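Serine proteinase inhibitor A (Sagittaria sagittifolia, PDB 3E8L) inhibits serine proteases such as trypsin and chymotrypsin, probably through two reactive sites that can act simultaneously. Local coordinates at residues L65-S70 with F87-P92. The protein carries 2 engineered substitutions. Numbering follows the deposited sequence.
Sequences LPVGFS and FSFSMP
F69 turns one edge of its ring over the face of F87, its CE1 standing above the centre of that ring. This is a T-shaped stack, with centroids 4.8 Å apart and planes at 67°. Both residues set CG anti to the carbonyl carbon, but the second torsions differ and turn one ring against the other. V67 follows on the same face of the sheet. Its CG1, anti to the backbone N, leans on F87 CB, while its CG2 lies 3.6 Å from F89 CE1, so that one valine bridges two phenylalanines. L65 then crosses F89 at about a right angle and lays CD1 over the ring in a CH-pi contact, 3.9 Å from the centroid; its other methyl, CD2, meets M91 CB. An alanine in place of F87 removes the aromatic face beneath the F69 edge and would probably loosen the packing against W101 and F131. Strands 67-70 and 84-89 form an antiparallel pair within the beta-trefoil of a Kunitz-type inhibitor, and this row of rings is part of the hydrophobic core, where F181 and I32 also meet it. The backbones are joined at the hydrogen-bonded pair G68 and S88: G68 N reaches S88 O at 2.6 Å, in the carbonyl plane, and S88 N returns a more bent bond to G68 O at 2.9 Å. Beyond the non-hydrogen-bonded pair V67 and F89, S90 N donates to P66 O, a nearly straight bond at hydrogen (165°) although the donor sits above the carbonyl plane. The same oxygen lies at the edge of the F89 ring and accepts a CA-H...O contact from F89 CA at 3.1 Å. Past S90, P92 pairs antiparallel with a strand of another protein's chain, so that beta structure runs on across the interface.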
loop_
_atom_site.group_PDB
_atom_site.type_symbol
_atom_site.label_atom_id
_atom_site.label_comp_id
_atom_site.label_asym_id
_atom_site.label_seq_id
_atom_site.Cartn_x
_atom_site.Cartn_y
_atom_site.Cartn_z
ATOM N N LEU A 65 -11.555 -14.820 -4.728
ATOM C CA LEU A 65 -11.038 -14.636 -3.399
ATOM C C LEU A 65 -11.642 -13.420 -2.772
ATOM O O LEU A 65 -11.989 -12.486 -3.427
ATOM C CB LEU A 65 -9.537 -14.541 -3.378
ATOM C CG LEU A 65 -8.638 -15.708 -3.685
ATOM C CD1 LEU A 65 -7.305 -15.170 -3.972
ATOM C CD2 LEU A 65 -8.541 -16.642 -2.562
ATOM N N PRO A 66 -11.798 -13.477 -1.475
ATOM C CA PRO A 66 -12.307 -12.352 -0.694
ATOM C C PRO A 66 -11.289 -11.226 -0.633
ATOM O O PRO A 66 -10.106 -11.490 -0.475
ATOM C CB PRO A 66 -12.489 -12.950 0.707
ATOM C CG PRO A 66 -12.381 -14.414 0.562
ATOM C CD PRO A 66 -11.566 -14.669 -0.636
ATOM N N VAL A 67 -11.749 -9.983 -0.747
ATOM C CA VAL A 67 -10.878 -8.820 -0.695
ATOM C C VAL A 67 -11.329 -7.864 0.401
ATOM O O VAL A 67 -12.505 -7.563 0.525
ATOM C CB VAL A 67 -10.866 -8.042 -2.033
ATOM C CG1 VAL A 67 -9.738 -7.003 -2.049
ATOM C CG2 VAL A 67 -10.752 -8.982 -3.237
ATOM N N GLY A 68 -10.380 -7.373 1.189
ATOM C CA GLY A 68 -10.640 -6.319 2.172
ATOM C C GLY A 68 -10.135 -4.999 1.623
ATOM O O GLY A 68 -9.115 -4.953 0.916
ATOM N N PHE A 69 -10.848 -3.927 1.945
ATOM C CA PHE A 69 -10.527 -2.599 1.439
ATOM C C PHE A 69 -10.139 -1.708 2.588
ATOM O O PHE A 69 -10.852 -1.611 3.586
ATOM C CB PHE A 69 -11.716 -2.003 0.689
ATOM C CG PHE A 69 -12.256 -2.899 -0.386
ATOM C CD1 PHE A 69 -11.459 -3.250 -1.489
ATOM C CD2 PHE A 69 -13.548 -3.419 -0.289
ATOM C CE1 PHE A 69 -11.950 -4.099 -2.480
ATOM C CE2 PHE A 69 -14.049 -4.262 -1.280
ATOM C CZ PHE A 69 -13.243 -4.601 -2.376
ATOM N N SER A 70 -8.997 -1.056 2.480
ATOM C CA SER A 70 -8.577 -0.244 3.602
ATOM C C SER A 70 -7.985 1.091 3.193
ATOM O O SER A 70 -7.667 1.306 2.025
ATOM C CB SER A 70 -7.690 -1.055 4.549
ATOM O OG SER A 70 -6.445 -1.296 3.977
ATOM N N PHE A 87 -6.178 -2.754 -1.591
ATOM C CA PHE A 87 -6.948 -3.992 -1.822
ATOM C C PHE A 87 -6.146 -5.168 -1.276
ATOM O O PHE A 87 -4.968 -5.293 -1.584
ATOM C CB PHE A 87 -7.177 -4.202 -3.321
ATOM C CG PHE A 87 -8.269 -3.341 -3.920
ATOM C CD1 PHE A 87 -8.568 -2.075 -3.401
ATOM C CD2 PHE A 87 -8.981 -3.794 -5.038
ATOM C CE1 PHE A 87 -9.574 -1.288 -3.982
ATOM C CE2 PHE A 87 -9.968 -3.014 -5.616
ATOM C CZ PHE A 87 -10.272 -1.770 -5.092
ATOM N N SER A 88 -6.770 -6.035 -0.483
ATOM C CA SER A 88 -6.056 -7.156 0.125
ATOM C C SER A 88 -6.917 -8.407 0.109
ATOM O O SER A 88 -8.040 -8.413 0.610
ATOM C CB SER A 88 -5.644 -6.821 1.556
ATOM O OG SER A 88 -4.640 -5.808 1.592
ATOM N N PHE A 89 -6.398 -9.460 -0.491
ATOM C CA PHE A 89 -7.083 -10.718 -0.484
ATOM C C PHE A 89 -7.115 -11.331 0.912
ATOM O O PHE A 89 -6.151 -11.243 1.669
ATOM C CB PHE A 89 -6.402 -11.698 -1.435
ATOM C CG PHE A 89 -6.704 -11.456 -2.892
ATOM C CD1 PHE A 89 -8.024 -11.404 -3.353
ATOM C CD2 PHE A 89 -5.669 -11.322 -3.804
ATOM C CE1 PHE A 89 -8.301 -11.193 -4.721
ATOM C CE2 PHE A 89 -5.925 -11.121 -5.161
ATOM C CZ PHE A 89 -7.236 -11.063 -5.627
ATOM N N SER A 90 -8.238 -11.959 1.244
ATOM C CA SER A 90 -8.350 -12.697 2.491
ATOM C C SER A 90 -8.116 -14.138 2.123
ATOM O O SER A 90 -9.008 -14.820 1.610
ATOM C CB SER A 90 -9.736 -12.514 3.107
ATOM O OG SER A 90 -9.778 -13.063 4.407
ATOM N N MET A 91 -6.885 -14.585 2.334
ATOM C CA MET A 91 -6.462 -15.907 1.869
ATOM C C MET A 91 -5.377 -16.433 2.788
ATOM O O MET A 91 -4.623 -15.647 3.358
ATOM C CB MET A 91 -5.964 -15.829 0.428
ATOM C CG MET A 91 -4.777 -14.875 0.219
ATOM S SD MET A 91 -4.157 -14.826 -1.467
ATOM C CE MET A 91 -3.797 -16.571 -1.766
ATOM N N PRO A 92 -5.307 -17.760 2.963
ATOM C CA PRO A 92 -4.304 -18.286 3.887
ATOM C C PRO A 92 -2.925 -17.969 3.327
ATOM O O PRO A 92 -2.725 -18.052 2.111
ATOM C CB PRO A 92 -4.566 -19.791 3.874
ATOM C CG PRO A 92 -5.924 -19.962 3.282
ATOM C CD PRO A 92 -6.072 -18.842 2.322
#